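Local coordinates for ABC transporter sugar binding protein (Xanthomonas axonopodis pv. citri, PDB 3UOR) that probably binds maltose or a related sugar in the periplasm and delivers it to an ABC transporter for uptake, at residues 111-116 with 316-321; 118-123 with 346-351; 138-143 with 322-327. All coordinates share one frame; numbering follows the deposited sequence.

Contact 1: 111-116 with 316-321; sequences ARSKIV and ASWKLI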
loop_
_atom_site.group_PDB
_atom_site.type_symbol
_atom_site.label_atom_id
_atom_site.label_comp_id
_atom_site.label_asym_id
_atom_site.label_seq_id
_atom_site.Cartn_x
_atom_site.Cartn_y
_atom_site.Cartn_z
ATOM N N ALA A 111 14.971 -20.151 -2.744
ATOM C CA ALA A 111 16.076 -20.616 -3.567
ATOM C C ALA A 111 15.810 -22.000 -4.150
ATOM O O ALA A 111 16.303 -22.327 -5.230
ATOM C CB ALA A 111 17.384 -20.623 -2.754
ATOM N N ARG A 112 15.039 -22.811 -3.433
ATOM C CA ARG A 112 14.724 -24.160 -3.890
ATOM C C ARG A 112 13.388 -24.221 -4.606
ATOM O O ARG A 112 12.910 -25.303 -4.927
ATOM C CB ARG A 112 14.714 -25.109 -2.705
ATOM C CG ARG A 112 16.078 -25.156 -1.995
ATOM C CD ARG A 112 16.114 -26.191 -0.888
ATOM N NE ARG A 112 17.480 -26.591 -0.511
ATOM C CZ ARG A 112 17.778 -27.231 0.624
ATOM N NH1 ARG A 112 16.815 -27.524 1.497
ATOM N NH2 ARG A 112 19.036 -27.569 0.900
ATOM N N SER A 113 12.765 -23.064 -4.834
ATOM C CA SER A 113 11.442 -23.052 -5.445
ATOM C C SER A 113 11.511 -22.576 -6.878
ATOM O O SER A 113 12.025 -21.485 -7.160
ATOM C CB SER A 113 10.477 -22.156 -4.663
ATOM O OG SER A 113 9.277 -21.968 -5.400
ATOM N N LYS A 114 10.991 -23.399 -7.776
ATOM C CA LYS A 114 10.853 -23.024 -9.176
ATOM C C LYS A 114 9.820 -21.907 -9.292
ATOM O O LYS A 114 10.033 -20.915 -9.992
ATOM C CB LYS A 114 10.393 -24.227 -10.001
ATOM C CG LYS A 114 10.282 -23.955 -11.498
ATOM C CD LYS A 114 11.662 -23.833 -12.149
ATOM C CE LYS A 114 11.562 -23.627 -13.665
ATOM N NZ LYS A 114 10.757 -24.683 -14.347
ATOM N N ILE A 115 8.708 -22.076 -8.583
ATOM C CA ILE A 115 7.566 -21.185 -8.722
ATOM C C ILE A 115 7.879 -19.756 -8.252
ATOM O O ILE A 115 7.581 -18.796 -8.932
ATOM C CB ILE A 115 6.329 -21.741 -7.995
ATOM C CG1 ILE A 115 5.676 -22.842 -8.846
ATOM C CG2 ILE A 115 5.314 -20.629 -7.726
ATOM C CD1 ILE A 115 4.955 -23.881 -8.003
ATOM N N VAL A 116 8.535 -19.635 -7.113
ATOM C CA VAL A 116 8.856 -18.339 -6.553
ATOM C C VAL A 116 10.225 -17.851 -6.977
ATOM O O VAL A 116 11.241 -18.189 -6.375
ATOM C CB VAL A 116 8.793 -18.386 -5.037
ATOM C CG1 VAL A 116 9.054 -16.984 -4.449
ATOM C CG2 VAL A 116 7.441 -18.924 -4.606
ATOM N N ALA A 316 5.141 -28.264 4.571
ATOM C CA ALA A 316 3.754 -28.245 4.109
ATOM C C ALA A 316 3.371 -26.788 4.002
ATOM O O ALA A 316 2.729 -26.363 3.044
ATOM C CB ALA A 316 2.833 -28.957 5.093
ATOM N N SER A 317 3.789 -26.024 5.006
ATOM C CA SER A 317 3.513 -24.599 5.077
ATOM C C SER A 317 4.080 -23.879 3.866
ATOM O O SER A 317 3.395 -23.065 3.260
ATOM C CB SER A 317 4.088 -24.014 6.367
ATOM O OG SER A 317 3.283 -24.380 7.474
ATOM N N TRP A 318 5.323 -24.191 3.505
ATOM C CA TRP A 318 5.911 -23.579 2.333
ATOM C C TRP A 318 5.111 -23.904 1.074
ATOM O O TRP A 318 4.914 -23.045 0.225
ATOM C CB TRP A 318 7.355 -24.012 2.124
ATOM C CG TRP A 318 7.805 -23.586 0.771
ATOM C CD1 TRP A 318 8.023 -24.382 -0.316
ATOM C CD2 TRP A 318 8.021 -22.240 0.332
ATOM N NE1 TRP A 318 8.392 -23.613 -1.402
ATOM C CE2 TRP A 318 8.399 -22.296 -1.025
ATOM C CE3 TRP A 318 7.954 -20.992 0.964
ATOM C CZ2 TRP A 318 8.707 -21.153 -1.762
ATOM C CZ3 TRP A 318 8.256 -19.862 0.232
ATOM C CH2 TRP A 318 8.629 -19.950 -1.119
ATOM N N LYS A 319 4.665 -25.147 0.935
ATOM C CA LYS A 319 3.910 -25.533 -0.267
ATOM C C LYS A 319 2.653 -24.686 -0.423
ATOM O O LYS A 319 2.282 -24.308 -1.532
ATOM C CB LYS A 319 3.533 -27.022 -0.244
ATOM C CG LYS A 319 4.709 -27.981 -0.436
ATOM C CD LYS A 319 4.234 -29.428 -0.326
ATOM C CE LYS A 319 5.359 -30.442 -0.547
ATOM N NZ LYS A 319 5.577 -30.722 -1.994
ATOM N N LEU A 320 1.989 -24.398 0.689
ATOM C CA LEU A 320 0.808 -23.554 0.640
ATOM C C LEU A 320 1.165 -22.156 0.124
ATOM O O LEU A 320 0.429 -21.567 -0.672
ATOM C CB LEU A 320 0.145 -23.469 2.014
ATOM C CG LEU A 320 -0.890 -22.367 2.141
ATOM C CD1 LEU A 320 -2.010 -22.562 1.148
ATOM C CD2 LEU A 320 -1.427 -22.319 3.554
ATOM N N ILE A 321 2.306 -21.631 0.554
ATOM C CA ILE A 321 2.678 -20.269 0.182
ATOM C C ILE A 321 3.056 -20.218 -1.285
ATOM O O ILE A 321 2.733 -19.264 -2.006
ATOM C CB ILE A 321 3.841 -19.735 1.025
ATOM C CG1 ILE A 321 3.369 -19.417 2.447
ATOM C CG2 ILE A 321 4.389 -18.467 0.414
ATOM C CD1 ILE A 321 4.460 -18.851 3.313
#

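Contact 2: 118-123 with 346-351; sequences PADYFP and TWKLPS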
loop_
_atom_site.group_PDB
_atom_site.type_symbol
_atom_site.label_atom_id
_atom_site.label_comp_id
_atom_site.label_asym_id
_atom_site.label_seq_id
_atom_site.Cartn_x
_atom_site.Cartn_y
_atom_site.Cartn_z
ATOM N N PRO A 118 12.484 -14.557 -7.366
ATOM C CA PRO A 118 12.512 -13.172 -6.890
ATOM C C PRO A 118 12.628 -12.176 -8.024
ATOM O O PRO A 118 12.097 -11.074 -7.912
ATOM C CB PRO A 118 13.770 -13.123 -6.029
ATOM C CG PRO A 118 13.983 -14.555 -5.600
ATOM C CD PRO A 118 13.588 -15.357 -6.805
ATOM N N ALA A 119 13.302 -12.545 -9.108
ATOM C CA ALA A 119 13.498 -11.593 -10.202
ATOM C C ALA A 119 12.179 -11.251 -10.896
ATOM O O ALA A 119 12.096 -10.271 -11.631
ATOM C CB ALA A 119 14.515 -12.142 -11.231
ATOM N N ASP A 120 11.149 -12.063 -10.679
ATOM C CA ASP A 120 9.852 -11.811 -11.327
ATOM C C ASP A 120 8.948 -10.919 -10.463
ATOM O O ASP A 120 7.863 -10.524 -10.894
ATOM C CB ASP A 120 9.153 -13.136 -11.626
ATOM C CG ASP A 120 7.892 -12.975 -12.460
ATOM O OD1 ASP A 120 6.846 -13.559 -12.072
ATOM O OD2 ASP A 120 7.945 -12.267 -13.490
ATOM N N TYR A 121 9.396 -10.603 -9.243
ATOM C CA TYR A 121 8.606 -9.777 -8.327
ATOM C C TYR A 121 8.980 -8.302 -8.453
ATOM O O TYR A 121 10.148 -7.954 -8.624
ATOM C CB TYR A 121 8.811 -10.229 -6.870
ATOM C CG TYR A 121 8.020 -11.469 -6.508
ATOM C CD1 TYR A 121 6.887 -11.380 -5.727
ATOM C CD2 TYR A 121 8.396 -12.730 -6.971
ATOM C CE1 TYR A 121 6.155 -12.502 -5.402
ATOM C CE2 TYR A 121 7.661 -13.863 -6.644
ATOM C CZ TYR A 121 6.550 -13.740 -5.859
ATOM O OH TYR A 121 5.805 -14.843 -5.509
ATOM N N PHE A 122 7.997 -7.422 -8.378
ATOM C CA PHE A 122 8.324 -6.002 -8.461
ATOM C C PHE A 122 9.343 -5.684 -7.363
ATOM O O PHE A 122 9.189 -6.122 -6.225
ATOM C CB PHE A 122 7.061 -5.150 -8.375
ATOM C CG PHE A 122 6.056 -5.466 -9.453
ATOM C CD1 PHE A 122 6.305 -5.113 -10.770
ATOM C CD2 PHE A 122 4.870 -6.117 -9.151
ATOM C CE1 PHE A 122 5.384 -5.390 -11.776
ATOM C CE2 PHE A 122 3.945 -6.408 -10.148
ATOM C CZ PHE A 122 4.213 -6.056 -11.472
ATOM N N PRO A 123 10.421 -4.975 -7.718
ATOM C CA PRO A 123 11.549 -4.864 -6.781
ATOM C C PRO A 123 11.174 -4.133 -5.486
ATOM O O PRO A 123 11.569 -4.590 -4.424
ATOM C CB PRO A 123 12.615 -4.098 -7.583
ATOM C CG PRO A 123 11.840 -3.398 -8.678
ATOM C CD PRO A 123 10.691 -4.320 -9.009
ATOM N N THR A 346 2.184 -12.834 -13.387
ATOM C CA THR A 346 0.738 -12.848 -13.199
ATOM C C THR A 346 0.118 -11.739 -14.030
ATOM O O THR A 346 -0.974 -11.893 -14.556
ATOM C CB THR A 346 0.345 -12.640 -11.756
ATOM O OG1 THR A 346 1.044 -13.584 -10.952
ATOM C CG2 THR A 346 -1.150 -12.867 -11.583
ATOM N N TRP A 347 0.841 -10.627 -14.149
ATOM C CA TRP A 347 0.364 -9.471 -14.901
ATOM C C TRP A 347 0.344 -9.730 -16.400
ATOM O O TRP A 347 -0.328 -9.011 -17.134
ATOM C CB TRP A 347 1.194 -8.222 -14.573
ATOM C CG TRP A 347 0.706 -7.566 -13.281
ATOM C CD1 TRP A 347 1.147 -7.821 -12.022
ATOM C CD2 TRP A 347 -0.354 -6.607 -13.151
ATOM N NE1 TRP A 347 0.450 -7.062 -11.110
ATOM C CE2 TRP A 347 -0.488 -6.317 -11.781
ATOM C CE3 TRP A 347 -1.196 -5.960 -14.063
ATOM C CZ2 TRP A 347 -1.418 -5.398 -11.300
ATOM C CZ3 TRP A 347 -2.125 -5.051 -13.584
ATOM C CH2 TRP A 347 -2.225 -4.777 -12.208
ATOM N N LYS A 348 1.068 -10.759 -16.850
ATOM C CA LYS A 348 1.096 -11.088 -18.279
ATOM C C LYS A 348 -0.085 -11.966 -18.689
ATOM O O LYS A 348 -0.395 -12.074 -19.864
ATOM C CB LYS A 348 2.419 -11.753 -18.677
ATOM C CG LYS A 348 3.635 -10.820 -18.603
ATOM C CD LYS A 348 4.926 -11.607 -18.751
ATOM C CE LYS A 348 6.081 -10.940 -18.000
ATOM N NZ LYS A 348 6.918 -11.937 -17.234
ATOM N N LEU A 349 -0.731 -12.606 -17.716
ATOM C CA LEU A 349 -1.916 -13.420 -18.000
ATOM C C LEU A 349 -3.028 -12.561 -18.596
ATOM O O LEU A 349 -3.260 -11.431 -18.159
ATOM C CB LEU A 349 -2.395 -14.144 -16.736
ATOM C CG LEU A 349 -1.391 -15.160 -16.191
ATOM C CD1 LEU A 349 -1.849 -15.719 -14.869
ATOM C CD2 LEU A 349 -1.186 -16.311 -17.222
ATOM N N PRO A 350 -3.714 -13.084 -19.617
ATOM C CA PRO A 350 -4.721 -12.272 -20.312
ATOM C C PRO A 350 -5.775 -11.653 -19.377
ATOM O O PRO A 350 -6.189 -10.517 -19.588
ATOM C CB PRO A 350 -5.350 -13.269 -21.292
ATOM C CG PRO A 350 -4.235 -14.261 -21.569
ATOM C CD PRO A 350 -3.516 -14.400 -20.250
ATOM N N SER A 351 -6.194 -12.401 -18.365
ATOM C CA SER A 351 -7.067 -11.905 -17.312
ATOM C C SER A 351 -6.678 -10.475 -16.837
ATOM O O SER A 351 -7.529 -9.596 -16.687
ATOM C CB SER A 351 -6.998 -12.913 -16.148
ATOM O OG SER A 351 -7.789 -12.540 -15.028
#

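Contact 3: 138-143 with 322-327; sequences VPWYVD and EYLSQP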
loop_
_atom_site.group_PDB
_atom_site.type_symbol
_atom_site.label_atom_id
_atom_site.label_comp_id
_atom_site.label_asym_id
_atom_site.label_seq_id
_atom_site.Cartn_x
_atom_site.Cartn_y
_atom_site.Cartn_z
ATOM N N VAL A 138 7.105 -13.665 1.842
ATOM C CA VAL A 138 6.930 -13.593 0.393
ATOM C C VAL A 138 5.740 -12.680 0.137
ATOM O O VAL A 138 4.698 -12.835 0.777
ATOM C CB VAL A 138 6.670 -15.003 -0.220
ATOM C CG1 VAL A 138 6.394 -14.900 -1.716
ATOM C CG2 VAL A 138 7.848 -15.925 0.047
ATOM N N PRO A 139 5.895 -11.700 -0.771
ATOM C CA PRO A 139 4.780 -10.782 -1.005
ATOM C C PRO A 139 3.570 -11.565 -1.465
ATOM O O PRO A 139 3.716 -12.421 -2.331
ATOM C CB PRO A 139 5.289 -9.892 -2.152
ATOM C CG PRO A 139 6.776 -9.979 -2.073
ATOM C CD PRO A 139 7.066 -11.385 -1.609
ATOM N N TRP A 140 2.397 -11.275 -0.922
ATOM C CA TRP A 140 1.189 -11.965 -1.362
ATOM C C TRP A 140 0.381 -11.103 -2.339
ATOM O O TRP A 140 0.084 -11.525 -3.453
ATOM C CB TRP A 140 0.350 -12.344 -0.147
ATOM C CG TRP A 140 -0.867 -13.133 -0.450
ATOM C CD1 TRP A 140 -1.152 -13.797 -1.599
ATOM C CD2 TRP A 140 -1.975 -13.355 0.434
ATOM N NE1 TRP A 140 -2.391 -14.408 -1.500
ATOM C CE2 TRP A 140 -2.910 -14.151 -0.258
ATOM C CE3 TRP A 140 -2.275 -12.936 1.738
ATOM C CZ2 TRP A 140 -4.114 -14.549 0.310
ATOM C CZ3 TRP A 140 -3.468 -13.330 2.302
ATOM C CH2 TRP A 140 -4.375 -14.135 1.588
ATOM N N TYR A 141 0.015 -9.893 -1.936
ATOM C CA TYR A 141 -0.651 -8.984 -2.868
ATOM C C TYR A 141 -0.248 -7.562 -2.495
ATOM O O TYR A 141 0.270 -7.327 -1.410
ATOM C CB TYR A 141 -2.171 -9.137 -2.812
ATOM C CG TYR A 141 -2.780 -8.748 -1.484
ATOM C CD1 TYR A 141 -3.102 -7.426 -1.200
ATOM C CD2 TYR A 141 -3.020 -9.704 -0.515
ATOM C CE1 TYR A 141 -3.651 -7.074 0.018
ATOM C CE2 TYR A 141 -3.568 -9.375 0.687
ATOM C CZ TYR A 141 -3.878 -8.063 0.957
ATOM O OH TYR A 141 -4.425 -7.768 2.179
ATOM N N VAL A 142 -0.488 -6.620 -3.392
ATOM C CA VAL A 142 0.062 -5.278 -3.251
ATOM C C VAL A 142 -1.073 -4.260 -3.204
ATOM O O VAL A 142 -2.038 -4.337 -3.973
ATOM C CB VAL A 142 0.981 -4.917 -4.427
ATOM C CG1 VAL A 142 1.697 -3.590 -4.187
ATOM C CG2 VAL A 142 1.997 -6.009 -4.647
ATOM N N ASP A 143 -0.956 -3.326 -2.272
ATOM C CA ASP A 143 -1.851 -2.184 -2.217
ATOM C C ASP A 143 -1.008 -0.969 -2.563
ATOM O O ASP A 143 -0.004 -0.704 -1.913
ATOM C CB ASP A 143 -2.431 -2.063 -0.812
ATOM C CG ASP A 143 -3.187 -0.760 -0.592
ATOM O OD1 ASP A 143 -3.358 0.028 -1.550
ATOM O OD2 ASP A 143 -3.613 -0.529 0.552
ATOM N N GLU A 322 3.723 -21.277 -1.718
ATOM C CA GLU A 322 4.140 -21.427 -3.093
ATOM C C GLU A 322 2.922 -21.490 -3.990
ATOM O O GLU A 322 2.896 -20.849 -5.035
ATOM C CB GLU A 322 4.963 -22.702 -3.243
ATOM C CG GLU A 322 5.740 -22.759 -4.529
ATOM C CD GLU A 322 6.559 -24.032 -4.640
ATOM O OE1 GLU A 322 5.953 -25.110 -4.798
ATOM O OE2 GLU A 322 7.797 -23.951 -4.576
ATOM N N TYR A 323 1.914 -22.255 -3.574
ATOM C CA TYR A 323 0.654 -22.356 -4.315
ATOM C C TYR A 323 0.040 -20.967 -4.497
ATOM O O TYR A 323 -0.371 -20.598 -5.599
ATOM C CB TYR A 323 -0.329 -23.279 -3.586
ATOM C CG TYR A 323 -1.727 -23.303 -4.175
ATOM C CD1 TYR A 323 -2.046 -24.139 -5.238
ATOM C CD2 TYR A 323 -2.727 -22.496 -3.656
ATOM C CE1 TYR A 323 -3.329 -24.156 -5.772
ATOM C CE2 TYR A 323 -4.006 -22.497 -4.183
ATOM C CZ TYR A 323 -4.304 -23.324 -5.237
ATOM O OH TYR A 323 -5.584 -23.309 -5.746
ATOM N N LEU A 324 0.001 -20.194 -3.414
ATOM C CA LEU A 324 -0.575 -18.856 -3.456
ATOM C C LEU A 324 0.326 -17.907 -4.229
ATOM O O LEU A 324 -0.073 -16.787 -4.531
ATOM C CB LEU A 324 -0.825 -18.326 -2.049
ATOM C CG LEU A 324 -1.942 -19.053 -1.308
ATOM C CD1 LEU A 324 -2.066 -18.519 0.109
ATOM C CD2 LEU A 324 -3.253 -18.907 -2.069
ATOM N N SER A 325 1.536 -18.369 -4.554
ATOM C CA SER A 325 2.454 -17.598 -5.398
ATOM C C SER A 325 2.387 -17.961 -6.889
ATOM O O SER A 325 3.089 -17.357 -7.703
ATOM C CB SER A 325 3.890 -17.753 -4.915
ATOM O OG SER A 325 4.002 -17.433 -3.549
ATOM N N GLN A 326 1.570 -18.948 -7.248
ATOM C CA GLN A 326 1.397 -19.316 -8.661
ATOM C C GLN A 326 0.611 -18.265 -9.445
ATOM O O GLN A 326 -0.460 -17.816 -9.013
ATOM C CB GLN A 326 0.710 -20.677 -8.776
ATOM C CG GLN A 326 1.539 -21.840 -8.176
ATOM C CD GLN A 326 0.781 -23.156 -8.234
ATOM O OE1 GLN A 326 -0.342 -23.205 -8.719
ATOM N NE2 GLN A 326 1.396 -24.226 -7.741
ATOM N N PRO A 327 1.144 -17.850 -10.596
ATOM C CA PRO A 327 0.481 -16.801 -11.375
ATOM C C PRO A 327 -1.018 -17.008 -11.575
ATOM O O PRO A 327 -1.784 -16.042 -11.487
ATOM C CB PRO A 327 1.242 -16.835 -12.693
ATOM C CG PRO A 327 2.644 -17.126 -12.255
ATOM C CD PRO A 327 2.514 -18.098 -11.083
HETATM O O HOH W 1 3.711 -14.660 -4.114
HETATM O O HOH W 2 -2.584 -15.275 -4.234
#

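Contact 1: 111-116 with 316-321
The benzo edge of the W318 indole meets a serine here, and that serine also closes a turn. S113 CB lies 3.5 Å from W318 CZ2, at the edge of the ring and near its plane. S113 OG also lies in the ring plane, 3.8 Å from W318 CZ2. This is van der Waals contact; no hydrogen bond joins the two segments.

The polar bonds of S113 OG run elsewhere. It accepts from V116 N at 3.0 Å, with a nearly straight N-H...O angle of 171°. This is an ST motif, and it closes a turn from S113 to V116. With OG trans to its own amide nitrogen (chi1 170°), it meets the amide three residues on. It also hydrogen-bonds to E322 OE2, one helical turn beyond W318, which takes a weak hydrogen bond from W318 NE1 as well.

The second apolar touch is V116 CG2 on W318 CH2, at 3.8 Å. The two side chains come from opposite directions, and the methyl group approaches the ring obliquely. Y109 also meets the W318 ring, with the planes about 30° apart. I307 of strand 303-307 touches it as well.

The contact thus seats the loop after helix 107-111 on helix 314-324. The buried hydroxyl has an amide and a carboxylate as partners, which probably fixes its rotation and holds S113 CB against the indole edge.

Contact 2: 118-123 with 346-351
Aromatic contact joins F122 and W347. The edge of the F122 ring points at the face of the five-membered ring of W347, in an offset edge-to-face pair. The ring centroids are 5.3 Å apart and the planes meet at 70°. F122 CZ comes to 3.6 Å from W347 CD1, and F122 CE2 lies 3.7 Å from W347 NE1. The two side chains cross at about a right angle. W347 NE1 gives its hydrogen to P341 O, which helps to hold the indole in place.

Charge supplies the second link. D120 OD2 and K348 NZ form a long salt bridge of 3.9 Å, probably a weak one. The lysine chain bends at its last torsion (chi4 136°) as its ammonium group nears the carboxylate. The stronger partners of D120 are on its other oxygen: OD1 takes a salt bridge from R343 and a hydrogen bond with S345. The carboxylate is thus held mainly by the chain just before 346-351.

D120 ends the 3-10 segment 118-120, whose turn is closed by Y121 N bonding to P118 O at 3.0 Å. The contact thus ties the loop that ends at F122, the N-cap of helix 123-127, to the weakly bonded last turn of helix 344-348.

Contact 3: 138-143 with 322-327
S325 OG is gripped by a bridging water and by the backbone. Water 1 donates to it at 2.8 Å and also donates to P139 O at 2.9 Å. S325 OG in turn bonds to I321 O, one turn back in helix 314-324. The contact sets the end of this helix against strand 134-150 of the large mixed sheet, at a classic beta bulge where W140 and Y141 both face S303. This fits the periplasmic-binding-protein fold of bacterial extracellular solute-binding proteins.

A second water also bridges the segments. Water 2 lies in the plane of the W140 ring, at its edge, and accepts from W140 NE1 at 2.9 Å. It donates to L324 O at the same distance. The two waters give buried polar atoms of both segments partners where no direct hydrogen bond forms.

The W140 ring is covered on two sides. Y141 CD2 lies over one face, and L324 CD1 over the opposite face, 4.1 Å above the plane and toward the rim. F333 also stacks with W140. The indole stands anti to W140 N (chi1 -176°), which carries it to the leucine.

Beside the first water, V138 CG1 rests 3.9 Å from S325 OG.

Contacts 1 and 3 share helix 314-324, and their centres are 11 Å apart. S113 OG of contact 1 probably hydrogen-bonds to E322 OE2 of contact 3 at 2.6 Å, and V116 CG2 packs on S325 CB at 3.8 Å. Y121 connects contact 2 to both others. Its OH lies 3.5 Å from S325 CB and 4.0 Å from V116 CG1. The centres of contacts 2 and 3 are 10 Å apart, and those of contacts 1 and 2 are 17 Å apart. R343 spans all three: it hydrogen-bonds to I115 O and S325 O and forms a salt bridge with D120 OD1. Along the chain contact 3 nests within contact 2, and contact 1 crosses both.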